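Side-chain contacts in beta-ketoacyl-[acyl-carrier-protein] synthase FabY (Pseudomonas aeruginosa, PDB 4CW4), which condenses acetyl-CoA with malonyl-ACP to give acetoacetyl-ACP, the primer that starts bacterial fatty acid synthesis: residues K127-P132 / V147-H152; I208-I213 / A305-V310; R338-R343 / A351-G356; L412-A417 / S451-R456. All blocks are in the same frame, centred on the assembly; numbering follows the deposited sequence. Where two conformers were deposited one is given.

In the fold
The four contacts follow one another along the chain, each closing before the next opens, and all lie within the ketosynthase range. Contact 1 sits far out, its centre about 49 Å from the centre of the chain and its nearest atoms at least 39 Å from every other contact. Contacts 2, 3 and 4 belong to the body of the molecule. Contacts 3 and 4 touch each other: Phe-355 CE1 lies 4.2 Å from Ser-451 CB, while contacts 2 and 4 come within about 16 Å at their nearest atoms. Contact 4 approaches the active site, with the Leu-454 side chain about 8 Å from that of His-439, a predicted catalytic residue. Contacts 1 and 4 also meet the second subunit.

Contact 1. Residues K127-P132 / V147-H152; sequences KQLPEP and VLVSIH
Leu-129 reaches from a loop onto Val-147 and Val-149 of strand 147-151, and the residues around it in 127-132 tie that loop to the second subunit. Lys-127 and Gln-128 are the last residues of a short 3-10 segment. The lysine side chain curls back, so that NZ forms a salt bridge with Glu-131 OE2 at 3.2 Å, weak as a hydrogen bond. Gln-128 turns the other way, its OE1 accepting from the backbone N of Glu-111 of the second subunit. Then comes Leu-129, whose CB heads for the strand. With CG anti to its carbonyl carbon (chi1 -65°) and the chain extended beyond, CD1 becomes the leading atom. CD1 lies 3.7 Å from CG2 of Val-147, the two side chains meeting at a slant, and 4.0 Å from CG2 of Val-149. The second methyl, CD2, is also 4.1 Å from that Val-149 CG2, so this one methyl faces the fork of the leucine while Val-147 touches a single prong. Pro-130 follows and packs on Trp-137, which also touches Val-149. Glu-131 has a second partner for OE2, Lys-108 NZ of the second subunit, whose ammonium group also donates to the carbonyl oxygens of Lys-127 and Leu-129. Residues i and i+2 of a strand share a face, and the two valines present just such a face to the leucine. The arrangement is that of a connecting loop folded over a three-stranded antiparallel sheet, in which strand 147-151 runs between 120-124 and 138-141.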
loop_
_atom_site.group_PDB
_atom_site.type_symbol
_atom_site.label_atom_id
_atom_site.label_comp_id
_atom_site.label_asym_id
_atom_site.label_seq_id
_atom_site.Cartn_x
_atom_site.Cartn_y
_atom_site.Cartn_z
ATOM N N LYS A 127 -28.771 -26.408 16.060
ATOM C CA LYS A 127 -28.151 -25.531 15.068
ATOM C C LYS A 127 -26.841 -24.908 15.552
ATOM O O LYS A 127 -26.078 -24.379 14.756
ATOM C CB LYS A 127 -29.112 -24.421 14.619
ATOM C CG LYS A 127 -30.042 -24.792 13.441
ATOM C CD LYS A 127 -29.320 -25.406 12.217
ATOM C CE LYS A 127 -28.103 -24.599 11.735
ATOM N NZ LYS A 127 -27.171 -25.407 10.876
ATOM N N GLN A 128 -26.584 -24.948 16.856
ATOM C CA GLN A 128 -25.351 -24.375 17.398
ATOM C C GLN A 128 -24.267 -25.418 17.623
ATOM O O GLN A 128 -23.175 -25.089 18.058
ATOM C CB GLN A 128 -25.630 -23.645 18.715
ATOM C CG GLN A 128 -26.515 -22.406 18.570
ATOM C CD GLN A 128 -26.575 -21.560 19.829
ATOM O OE1 GLN A 128 -26.389 -22.056 20.947
ATOM N NE2 GLN A 128 -26.821 -20.262 19.651
ATOM N N LEU A 129 -24.570 -26.686 17.353
ATOM C CA LEU A 129 -23.592 -27.742 17.539
ATOM C C LEU A 129 -22.639 -27.790 16.344
ATOM O O LEU A 129 -23.022 -27.413 15.232
ATOM C CB LEU A 129 -24.295 -29.095 17.683
ATOM C CG LEU A 129 -25.168 -29.194 18.942
ATOM C CD1 LEU A 129 -25.838 -30.529 19.045
ATOM C CD2 LEU A 129 -24.373 -28.929 20.228
ATOM N N PRO A 130 -21.400 -28.268 16.568
ATOM C CA PRO A 130 -20.473 -28.409 15.439
ATOM C C PRO A 130 -21.027 -29.251 14.303
ATOM O O PRO A 130 -21.822 -30.181 14.528
ATOM C CB PRO A 130 -19.257 -29.116 16.052
ATOM C CG PRO A 130 -19.342 -28.841 17.516
ATOM C CD PRO A 130 -20.822 -28.812 17.812
ATOM N N GLU A 131 -20.611 -28.896 13.091
ATOM C CA GLU A 131 -20.928 -29.666 11.896
ATOM C C GLU A 131 -19.639 -30.062 11.249
ATOM O O GLU A 131 -18.770 -29.215 11.055
ATOM C CB GLU A 131 -21.758 -28.864 10.911
ATOM C CG GLU A 131 -23.095 -28.475 11.478
ATOM C CD GLU A 131 -23.930 -27.714 10.492
ATOM O OE1 GLU A 131 -24.302 -28.301 9.443
ATOM O OE2 GLU A 131 -24.192 -26.523 10.767
ATOM N N PRO A 132 -19.472 -31.354 10.952
ATOM C CA PRO A 132 -20.334 -32.478 11.321
ATOM C C PRO A 132 -20.246 -32.648 12.832
ATOM O O PRO A 132 -19.340 -32.113 13.471
ATOM C CB PRO A 132 -19.702 -33.658 10.587
ATOM C CG PRO A 132 -18.268 -33.314 10.485
ATOM C CD PRO A 132 -18.237 -31.809 10.295
ATOM N N VAL A 147 -31.574 -30.510 22.008
ATOM C CA VAL A 147 -31.059 -31.868 22.143
ATOM C C VAL A 147 -30.200 -31.984 23.392
ATOM O O VAL A 147 -29.662 -30.993 23.887
ATOM C CB VAL A 147 -30.215 -32.309 20.917
ATOM C CG1 VAL A 147 -31.096 -32.446 19.678
ATOM C CG2 VAL A 147 -29.053 -31.345 20.665
ATOM N N LEU A 148 -30.077 -33.210 23.881
ATOM C CA LEU A 148 -29.269 -33.511 25.057
ATOM C C LEU A 148 -27.928 -34.073 24.606
ATOM O O LEU A 148 -27.864 -35.111 23.968
ATOM C CB LEU A 148 -29.998 -34.511 25.950
ATOM C CG LEU A 148 -29.305 -34.846 27.270
ATOM C CD1 LEU A 148 -29.143 -33.611 28.160
ATOM C CD2 LEU A 148 -30.078 -35.951 28.005
ATOM N N VAL A 149 -26.854 -33.368 24.925
ATOM C CA VAL A 149 -25.524 -33.734 24.465
ATOM C C VAL A 149 -24.674 -34.225 25.621
ATOM O O VAL A 149 -24.704 -33.643 26.699
ATOM C CB VAL A 149 -24.822 -32.509 23.861
ATOM C CG1 VAL A 149 -23.471 -32.887 23.297
ATOM C CG2 VAL A 149 -25.706 -31.894 22.787
ATOM N N SER A 150 -23.921 -35.291 25.397
ATOM C CA SER A 150 -22.920 -35.737 26.363
ATOM C C SER A 150 -21.609 -35.998 25.675
ATOM O O SER A 150 -21.562 -36.479 24.550
ATOM C CB SER A 150 -23.357 -36.996 27.116
ATOM O OG SER A 150 -24.508 -36.721 27.866
ATOM N N ILE A 151 -20.542 -35.650 26.375
ATOM C CA ILE A 151 -19.187 -35.720 25.861
ATOM C C ILE A 151 -18.435 -36.772 26.665
ATOM O O ILE A 151 -18.558 -36.828 27.890
ATOM C CB ILE A 151 -18.502 -34.340 25.978
ATOM C CG1 ILE A 151 -19.186 -33.344 25.037
ATOM C CG2 ILE A 151 -17.020 -34.453 25.677
ATOM C CD1 ILE A 151 -18.711 -31.899 25.185
ATOM N N HIS A 152 -17.655 -37.593 25.972
ATOM C CA HIS A 152 -16.994 -38.749 26.595
ATOM C C HIS A 152 -15.477 -38.722 26.476
ATOM O O HIS A 152 -14.782 -39.536 27.105
ATOM C CB HIS A 152 -17.508 -40.028 25.955
ATOM C CG HIS A 152 -18.995 -40.090 25.900
ATOM N ND1 HIS A 152 -19.751 -40.373 27.012
ATOM C CD2 HIS A 152 -19.872 -39.811 24.911
ATOM C CE1 HIS A 152 -21.030 -40.317 26.695
ATOM N NE2 HIS A 152 -21.132 -39.983 25.423
#

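Contact 2. Residues I208-I213 / A305-V310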
loop_
_atom_site.group_PDB
_atom_site.type_symbol
_atom_site.label_atom_id
_atom_site.label_comp_id
_atom_site.label_asym_id
_atom_site.label_seq_id
_atom_site.Cartn_x
_atom_site.Cartn_y
_atom_site.Cartn_z
ATOM N N ILE A 208 -10.163 28.785 -0.893
ATOM C CA ILE A 208 -10.586 28.804 -2.286
ATOM C C ILE A 208 -11.663 27.742 -2.487
ATOM O O ILE A 208 -11.530 26.610 -2.016
ATOM C CB ILE A 208 -9.390 28.569 -3.241
ATOM C CG1 ILE A 208 -8.317 29.650 -3.055
ATOM C CG2 ILE A 208 -9.860 28.572 -4.698
ATOM C CD1 ILE A 208 -7.019 29.321 -3.722
ATOM N N ASP A 209 -12.751 28.126 -3.155
ATOM C CA ASP A 209 -13.822 27.186 -3.465
ATOM C C ASP A 209 -13.231 26.035 -4.293
ATOM O O ASP A 209 -12.535 26.269 -5.272
ATOM C CB ASP A 209 -14.938 27.922 -4.236
ATOM C CG ASP A 209 -16.226 27.105 -4.411
ATOM O OD1 ASP A 209 -16.213 25.862 -4.374
ATOM O OD2 ASP A 209 -17.283 27.748 -4.612
ATOM N N TRP A 210 -13.481 24.792 -3.894
ATOM C CA TRP A 210 -12.972 23.645 -4.648
ATOM C C TRP A 210 -13.413 23.731 -6.116
ATOM O O TRP A 210 -12.641 23.412 -7.015
ATOM C CB TRP A 210 -13.411 22.312 -4.022
ATOM C CG TRP A 210 -12.871 21.109 -4.775
ATOM C CD1 TRP A 210 -13.599 20.170 -5.449
ATOM C CD2 TRP A 210 -11.493 20.738 -4.949
ATOM N NE1 TRP A 210 -12.765 19.242 -6.020
ATOM C CE2 TRP A 210 -11.468 19.572 -5.735
ATOM C CE3 TRP A 210 -10.281 21.278 -4.515
ATOM C CZ2 TRP A 210 -10.278 18.941 -6.095
ATOM C CZ3 TRP A 210 -9.106 20.645 -4.871
ATOM C CH2 TRP A 210 -9.112 19.493 -5.656
ATOM N N LYS A 211 -14.636 24.198 -6.354
ATOM C CA LYS A 211 -15.120 24.390 -7.724
ATOM C C LYS A 211 -14.223 25.314 -8.548
ATOM O O LYS A 211 -13.992 25.068 -9.731
ATOM C CB LYS A 211 -16.546 24.944 -7.722
ATOM C CG LYS A 211 -17.065 25.279 -9.110
ATOM C CD LYS A 211 -18.509 24.881 -9.255
ATOM C CE LYS A 211 -19.098 25.341 -10.595
ATOM N NZ LYS A 211 -18.312 24.916 -11.779
ATOM N N THR A 212 -13.738 26.382 -7.934
ATOM C CA THR A 212 -12.865 27.310 -8.625
ATOM C C THR A 212 -11.566 26.626 -9.033
ATOM O O THR A 212 -11.048 26.835 -10.142
ATOM C CB THR A 212 -12.540 28.529 -7.741
ATOM O OG1 THR A 212 -13.751 29.174 -7.354
ATOM C CG2 THR A 212 -11.680 29.526 -8.490
ATOM N N ILE A 213 -11.027 25.817 -8.126
ATOM C CA ILE A 213 -9.802 25.071 -8.413
ATOM C C ILE A 213 -10.015 24.121 -9.600
ATOM O O ILE A 213 -9.261 24.151 -10.574
ATOM C CB ILE A 213 -9.303 24.319 -7.158
ATOM C CG1 ILE A 213 -8.911 25.353 -6.090
ATOM C CG2 ILE A 213 -8.131 23.367 -7.507
ATOM C CD1 ILE A 213 -8.635 24.741 -4.704
ATOM N N ALA A 305 0.308 16.771 -13.003
ATOM C CA ALA A 305 -0.775 17.278 -12.158
ATOM C C ALA A 305 -0.432 18.655 -11.627
ATOM O O ALA A 305 0.737 18.988 -11.437
ATOM C CB ALA A 305 -1.076 16.323 -10.994
ATOM N N ARG A 306 -1.463 19.443 -11.378
ATOM C CA ARG A 306 -1.297 20.813 -10.931
ATOM C C ARG A 306 -1.809 21.040 -9.518
ATOM O O ARG A 306 -1.409 22.030 -8.880
ATOM C CB ARG A 306 -2.011 21.742 -11.891
ATOM C CG ARG A 306 -1.452 21.644 -13.313
ATOM C CD ARG A 306 -1.861 22.790 -14.203
ATOM N NE ARG A 306 -1.147 24.002 -13.805
ATOM C CZ ARG A 306 -1.085 25.127 -14.512
ATOM N NH1 ARG A 306 -1.711 25.237 -15.677
ATOM N NH2 ARG A 306 -0.378 26.149 -14.053
ATOM N N VAL A 307 -2.705 20.167 -9.050
ATOM C CA VAL A 307 -3.252 20.239 -7.698
ATOM C C VAL A 307 -3.131 18.860 -7.113
ATOM O O VAL A 307 -3.618 17.900 -7.712
ATOM C CB VAL A 307 -4.737 20.657 -7.681
ATOM C CG1 VAL A 307 -5.256 20.774 -6.246
ATOM C CG2 VAL A 307 -4.909 21.967 -8.430
ATOM N N VAL A 308 -2.468 18.753 -5.967
ATOM C CA VAL A 308 -2.222 17.455 -5.371
ATOM C C VAL A 308 -2.586 17.469 -3.892
ATOM O O VAL A 308 -2.111 18.307 -3.128
ATOM C CB VAL A 308 -0.740 17.015 -5.492
ATOM C CG1 VAL A 308 -0.575 15.599 -4.925
ATOM C CG2 VAL A 308 -0.253 17.081 -6.926
ATOM N N ILE A 309 -3.428 16.523 -3.492
ATOM C CA ILE A 309 -3.745 16.334 -2.078
ATOM C C ILE A 309 -2.901 15.154 -1.638
ATOM O O ILE A 309 -3.029 14.057 -2.191
ATOM C CB ILE A 309 -5.234 16.054 -1.847
ATOM C CG1 ILE A 309 -6.086 17.334 -2.052
ATOM C CG2 ILE A 309 -5.469 15.567 -0.412
ATOM C CD1 ILE A 309 -6.103 17.906 -3.467
ATOM N N VAL A 310 -2.004 15.389 -0.687
ATOM C CA VAL A 310 -1.095 14.353 -0.204
ATOM C C VAL A 310 -1.262 14.192 1.294
ATOM O O VAL A 310 -1.239 15.172 2.029
ATOM C CB VAL A 310 0.386 14.731 -0.438
ATOM C CG1 VAL A 310 1.294 13.554 -0.105
ATOM C CG2 VAL A 310 0.644 15.211 -1.866
#
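Trp-210 and Val-307 owe their meeting to their first torsions: the indole CG is trans to its own backbone N (chi1 -179°), and so is CG1 of Val-307 (chi1 -178°). The indole is thereby swung toward the strand although the CB of Trp-210 does not itself point there. Its CZ3 lies 4.1 Å from CG1 of Val-307, which sits at the ring edge near the ring plane. Beside it, CH2 comes within 4.0 Å of CD1 of Ile-309, a methyl set obliquely to the ring. One turn along, Ile-213 brings its CG2 branch to 3.6 Å from CG2 of Val-307, the tightest of these approaches, while CG1 of Val-307 lies between that isoleucine methyl and the indole. At the start of helix 210-215, Asp-209 is the N-cap: its OD1 accepts from the N of Lys-211 at 3.0 Å, the donor standing above the carboxylate plane. In this ketosynthase the contact lays that helix against strand 307-314, which pairs in parallel with strand 222-225, and Leu-381 and Leu-377 of helix 375-381 pack beside it. Hydrocarbon surfaces alone join the two segments. The one polar atom of the indole, NE1, donates instead to the carbonyl oxygen of Leu-273, and the far ring carbons CZ3 and CH2 meet the buried aliphatic groups.

Contact 3. Residues R338-R343 / A351-G356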
loop_
_atom_site.group_PDB
_atom_site.type_symbol
_atom_site.label_atom_id
_atom_site.label_comp_id
_atom_site.label_asym_id
_atom_site.label_seq_id
_atom_site.Cartn_x
_atom_site.Cartn_y
_atom_site.Cartn_z
ATOM N N ARG A 338 8.556 2.194 34.103
ATOM C CA ARG A 338 8.840 2.074 35.531
ATOM C C ARG A 338 10.340 2.059 35.783
ATOM O O ARG A 338 10.815 2.605 36.777
ATOM C CB ARG A 338 8.199 0.805 36.089
ATOM C CG ARG A 338 6.706 0.937 36.297
ATOM C CD ARG A 338 6.104 -0.370 36.811
ATOM N NE ARG A 338 4.738 -0.186 37.302
ATOM C CZ ARG A 338 3.871 -1.175 37.506
ATOM N NH1 ARG A 338 4.223 -2.438 37.274
ATOM N NH2 ARG A 338 2.655 -0.907 37.965
ATOM N N LEU A 339 11.084 1.427 34.887
ATOM C CA LEU A 339 12.536 1.355 35.023
ATOM C C LEU A 339 13.158 2.725 34.819
ATOM O O LEU A 339 14.074 3.097 35.547
ATOM C CB LEU A 339 13.127 0.363 34.021
ATOM C CG LEU A 339 12.921 -1.115 34.344
ATOM C CD1 LEU A 339 13.439 -1.993 33.224
ATOM C CD2 LEU A 339 13.614 -1.494 35.644
ATOM N N ILE A 340 12.666 3.472 33.831
ATOM C CA ILE A 340 13.189 4.805 33.567
ATOM C C ILE A 340 12.888 5.757 34.724
ATOM O O ILE A 340 13.743 6.551 35.119
ATOM C CB ILE A 340 12.637 5.362 32.245
ATOM C CG1 ILE A 340 13.255 4.591 31.080
ATOM C CG2 ILE A 340 12.962 6.874 32.073
ATOM C CD1 ILE A 340 12.548 4.781 29.797
ATOM N N GLU A 341 11.684 5.660 35.278
ATOM C CA GLU A 341 11.266 6.572 36.334
ATOM C C GLU A 341 11.712 6.117 37.716
ATOM O O GLU A 341 11.786 6.923 38.641
ATOM C CB GLU A 341 9.747 6.729 36.327
ATOM C CG GLU A 341 9.225 7.507 35.134
ATOM C CD GLU A 341 7.806 7.977 35.338
ATOM O OE1 GLU A 341 7.513 8.579 36.385
ATOM O OE2 GLU A 341 6.982 7.733 34.458
ATOM N N GLY A 342 11.989 4.827 37.858
ATOM C CA GLY A 342 12.345 4.264 39.145
ATOM C C GLY A 342 11.212 4.335 40.154
ATOM O O GLY A 342 11.451 4.499 41.353
ATOM N N ARG A 343 9.981 4.212 39.664
ATOM C CA ARG A 343 8.795 4.145 40.510
ATOM C C ARG A 343 7.720 3.343 39.787
ATOM O O ARG A 343 7.803 3.148 38.570
ATOM C CB ARG A 343 8.269 5.545 40.824
ATOM C CG ARG A 343 8.000 6.381 39.585
ATOM C CD ARG A 343 6.888 7.385 39.809
ATOM N NE ARG A 343 7.280 8.475 40.694
ATOM C CZ ARG A 343 6.434 9.359 41.217
ATOM N NH1 ARG A 343 5.135 9.281 40.961
ATOM N NH2 ARG A 343 6.886 10.318 42.012
ATOM N N ALA A 351 5.419 8.983 27.974
ATOM C CA ALA A 351 5.799 7.682 27.421
ATOM C C ALA A 351 6.772 7.822 26.251
ATOM O O ALA A 351 7.592 6.936 26.013
ATOM C CB ALA A 351 4.586 6.898 26.990
ATOM N N SER A 352 6.655 8.929 25.529
ATOM C CA SER A 352 7.456 9.177 24.336
ATOM C C SER A 352 8.531 10.228 24.620
ATOM O O SER A 352 8.235 11.415 24.814
ATOM C CB SER A 352 6.560 9.602 23.186
ATOM O OG SER A 352 7.298 9.629 21.976
ATOM N N ARG A 353 9.775 9.750 24.648
ATOM C CA ARG A 353 10.949 10.497 25.108
ATOM C C ARG A 353 12.077 10.466 24.064
ATOM O O ARG A 353 13.127 9.861 24.296
ATOM C CB ARG A 353 11.453 9.857 26.417
ATOM C CG ARG A 353 10.537 10.095 27.607
ATOM C CD ARG A 353 10.753 9.022 28.688
ATOM N NE ARG A 353 9.993 9.217 29.923
ATOM C CZ ARG A 353 10.466 9.774 31.037
ATOM N NH1 ARG A 353 11.710 10.255 31.085
ATOM N NH2 ARG A 353 9.686 9.855 32.112
ATOM N N PRO A 354 11.825 11.009 22.866
ATOM C CA PRO A 354 12.868 11.019 21.825
ATOM C C PRO A 354 14.195 11.576 22.350
ATOM O O PRO A 354 14.201 12.613 22.987
ATOM C CB PRO A 354 12.281 11.944 20.749
ATOM C CG PRO A 354 10.807 11.941 20.990
ATOM C CD PRO A 354 10.655 11.808 22.489
ATOM N N PHE A 355 15.283 10.863 22.081
ATOM C CA PHE A 355 16.644 11.273 22.435
ATOM C C PHE A 355 16.953 11.306 23.929
ATOM O O PHE A 355 18.065 11.643 24.300
ATOM C CB PHE A 355 17.021 12.585 21.738
ATOM C CG PHE A 355 16.969 12.466 20.241
ATOM C CD1 PHE A 355 17.905 11.710 19.555
ATOM C CD2 PHE A 355 15.944 13.047 19.537
ATOM C CE1 PHE A 355 17.808 11.540 18.191
ATOM C CE2 PHE A 355 15.852 12.905 18.169
ATOM C CZ PHE A 355 16.793 12.158 17.489
ATOM N N GLY A 356 15.989 10.907 24.767
ATOM C CA GLY A 356 16.222 10.757 26.184
ATOM C C GLY A 356 16.382 9.309 26.572
ATOM O O GLY A 356 16.360 8.441 25.716
HETATM O O HOH W 1 7.199 8.278 31.974
#
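Ile-340 and Glu-341, at the C-terminal end of helix 334-341, receive the guanidinium of Arg-353, the residue that opens a type II beta turn running to Gly-356. The arginine chain is extended from CG to NE and carries its flat head out to the helix. Ile-340 lies over one face of that head: its CG2 is 3.7 Å from NH1, displaced toward the rim, and the two side chains pass one another running in opposing senses. Glu-341 comes in across the arginine, nearly at a right angle, with its CG 3.9 Å from NH2. The carboxylate and guanidinium planes are turned 33° apart. Opposite charges are near but do not pair directly, since OE2 of Glu-341 stays 4.2 Å from NH2 of Arg-353, and the same OE2 also accepts from the N of Asp-347. Some attraction may remain at that distance; the NE of Arg-353 makes a weak bond to the carbonyl oxygen of Arg-350. Beyond the contact, the N of Arg-353 bonds to Ser-442 OG, while Phe-355 packs on helix 444-461, so the turn joins this helix end to the C-terminal half of the ketosynthase. A water bridges the two side chains: it donates to Glu-341 OE2 at 2.6 Å and accepts from Arg-353 NH2 at 2.9 Å, in the guanidinium plane at its edge.

Contact 4. Residues L412-A417 / S451-R456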
loop_
_atom_site.group_PDB
_atom_site.type_symbol
_atom_site.label_atom_id
_atom_site.label_comp_id
_atom_site.label_asym_id
_atom_site.label_seq_id
_atom_site.Cartn_x
_atom_site.Cartn_y
_atom_site.Cartn_z
ATOM N N LEU A 412 22.015 8.129 3.347
ATOM C CA LEU A 412 21.872 8.588 1.976
ATOM C C LEU A 412 20.736 9.604 1.834
ATOM O O LEU A 412 20.907 10.625 1.169
ATOM C CB LEU A 412 21.641 7.407 1.042
ATOM C CG LEU A 412 22.878 6.578 0.669
ATOM C CD1 LEU A 412 23.610 6.012 1.865
ATOM C CD2 LEU A 412 22.477 5.461 -0.271
ATOM N N THR A 413 19.588 9.338 2.461
ATOM C CA THR A 413 18.463 10.257 2.318
ATOM C C THR A 413 18.771 11.613 2.954
ATOM O O THR A 413 18.474 12.650 2.371
ATOM C CB THR A 413 17.123 9.690 2.860
ATOM O OG1 THR A 413 17.133 9.586 4.290
ATOM C CG2 THR A 413 16.832 8.309 2.285
ATOM N N VAL A 414 19.354 11.614 4.145
ATOM C CA VAL A 414 19.656 12.877 4.813
ATOM C C VAL A 414 20.730 13.661 4.050
ATOM O O VAL A 414 20.588 14.855 3.824
ATOM C CB VAL A 414 20.063 12.668 6.290
ATOM C CG1 VAL A 414 20.419 14.000 6.943
ATOM C CG2 VAL A 414 18.913 11.974 7.062
ATOM N N ALA A 415 21.792 12.978 3.640
ATOM C CA ALA A 415 22.865 13.632 2.896
ATOM C C ALA A 415 22.325 14.244 1.615
ATOM O O ALA A 415 22.617 15.409 1.308
ATOM C CB ALA A 415 23.988 12.657 2.588
ATOM N N LYS A 416 21.561 13.472 0.846
ATOM C CA LYS A 416 21.040 13.997 -0.424
ATOM C C LYS A 416 20.080 15.161 -0.180
ATOM O O LYS A 416 20.039 16.127 -0.951
ATOM C CB LYS A 416 20.332 12.910 -1.236
ATOM C CG LYS A 416 21.249 11.849 -1.778
ATOM C CD LYS A 416 20.488 10.818 -2.581
ATOM C CE LYS A 416 20.002 11.386 -3.896
ATOM N NZ LYS A 416 19.238 10.418 -4.719
ATOM N N ALA A 417 19.301 15.078 0.897
ATOM C CA ALA A 417 18.349 16.157 1.203
ATOM C C ALA A 417 19.088 17.467 1.490
ATOM O O ALA A 417 18.738 18.530 0.960
ATOM C CB ALA A 417 17.447 15.768 2.382
ATOM N N SER A 451 20.904 10.100 15.705
ATOM C CA SER A 451 21.788 11.208 16.040
ATOM C C SER A 451 23.143 11.069 15.347
ATOM O O SER A 451 23.720 12.060 14.918
ATOM C CB SER A 451 21.940 11.362 17.556
ATOM O OG SER A 451 22.651 10.290 18.158
ATOM N N GLU A 452 23.637 9.846 15.212
ATOM C CA GLU A 452 24.899 9.642 14.511
ATOM C C GLU A 452 24.786 10.061 13.044
ATOM O O GLU A 452 25.686 10.702 12.519
ATOM C CB GLU A 452 25.365 8.194 14.617
ATOM C CG GLU A 452 26.654 7.963 13.887
ATOM C CD GLU A 452 27.341 6.686 14.306
ATOM O OE1 GLU A 452 26.686 5.825 14.920
ATOM O OE2 GLU A 452 28.547 6.557 14.015
ATOM N N ILE A 453 23.690 9.705 12.377
ATOM C CA ILE A 453 23.483 10.163 11.002
ATOM C C ILE A 453 23.434 11.689 10.920
ATOM O O ILE A 453 24.113 12.297 10.098
ATOM C CB ILE A 453 22.179 9.602 10.446
ATOM C CG1 ILE A 453 22.307 8.093 10.257
ATOM C CG2 ILE A 453 21.807 10.265 9.123
ATOM C CD1 ILE A 453 20.984 7.376 10.085
ATOM N N LEU A 454 22.620 12.323 11.757
ATOM C CA LEU A 454 22.511 13.782 11.680
ATOM C C LEU A 454 23.833 14.477 12.000
ATOM O O LEU A 454 24.219 15.432 11.342
ATOM C CB LEU A 454 21.409 14.297 12.606
ATOM C CG LEU A 454 20.008 13.757 12.344
ATOM C CD1 LEU A 454 19.043 14.248 13.405
ATOM C CD2 LEU A 454 19.526 14.139 10.956
ATOM N N ASP A 455 24.522 13.980 13.014
ATOM C CA ASP A 455 25.808 14.543 13.396
ATOM C C ASP A 455 26.819 14.431 12.261
ATOM O O ASP A 455 27.569 15.374 11.982
ATOM C CB ASP A 455 26.321 13.820 14.634
ATOM C CG ASP A 455 27.422 14.571 15.336
ATOM O OD1 ASP A 455 27.266 15.788 15.611
ATOM O OD2 ASP A 455 28.440 13.921 15.631
ATOM N N ARG A 456 26.846 13.294 11.585
ATOM C CA ARG A 456 27.832 13.091 10.532
ATOM C C ARG A 456 27.507 13.866 9.243
ATOM O O ARG A 456 28.414 14.337 8.546
ATOM C CB ARG A 456 28.002 11.604 10.260
ATOM C CG ARG A 456 28.607 10.855 11.439
ATOM C CD ARG A 456 28.891 9.415 11.072
ATOM N NE ARG A 456 29.852 9.352 9.978
ATOM C CZ ARG A 456 30.050 8.295 9.201
ATOM N NH1 ARG A 456 29.346 7.191 9.380
ATOM N NH2 ARG A 456 30.946 8.361 8.226
#
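Val-414 is wedged toward Ile-453 and Leu-454, and the closer half of the contact is the one with Ile-453. There CG2 of Val-414 and CG2 of Ile-453 are 3.9 Å apart, and the same isoleucine methyl lies 4.1 Å from the valine CB, so it rests against the base of the fork as well as one prong. The other prong, CG1, meets CD2 of Leu-454 at 4.1 Å, the side chains crossing at about a right angle. This is the looser half: the CB of Leu-454 points away from the other helix, and with CD1 carrying on the extended line (chi2 175°) it is the other methyl, CD2, that turns back to the valine. The backbones draw nearest at the same place, with Val-414 CA and Leu-454 CA 7.5 Å apart. Helices 409-425 and 444-461 pack against each other here in the C-terminal half of the thiolase-like fold, where Val-414 also sits on Asn-536 of strand 532-539 and Ser-546 of strand 543-550, and Ile-453 on Lys-538. All three touching side chains are buried. On the outer surfaces of the helices the character changes to long polar groups, partly exposed: Lys-416 NZ forms a salt bridge with Asp-220 of the second subunit, and Glu-452 packs on His-608 of that subunit.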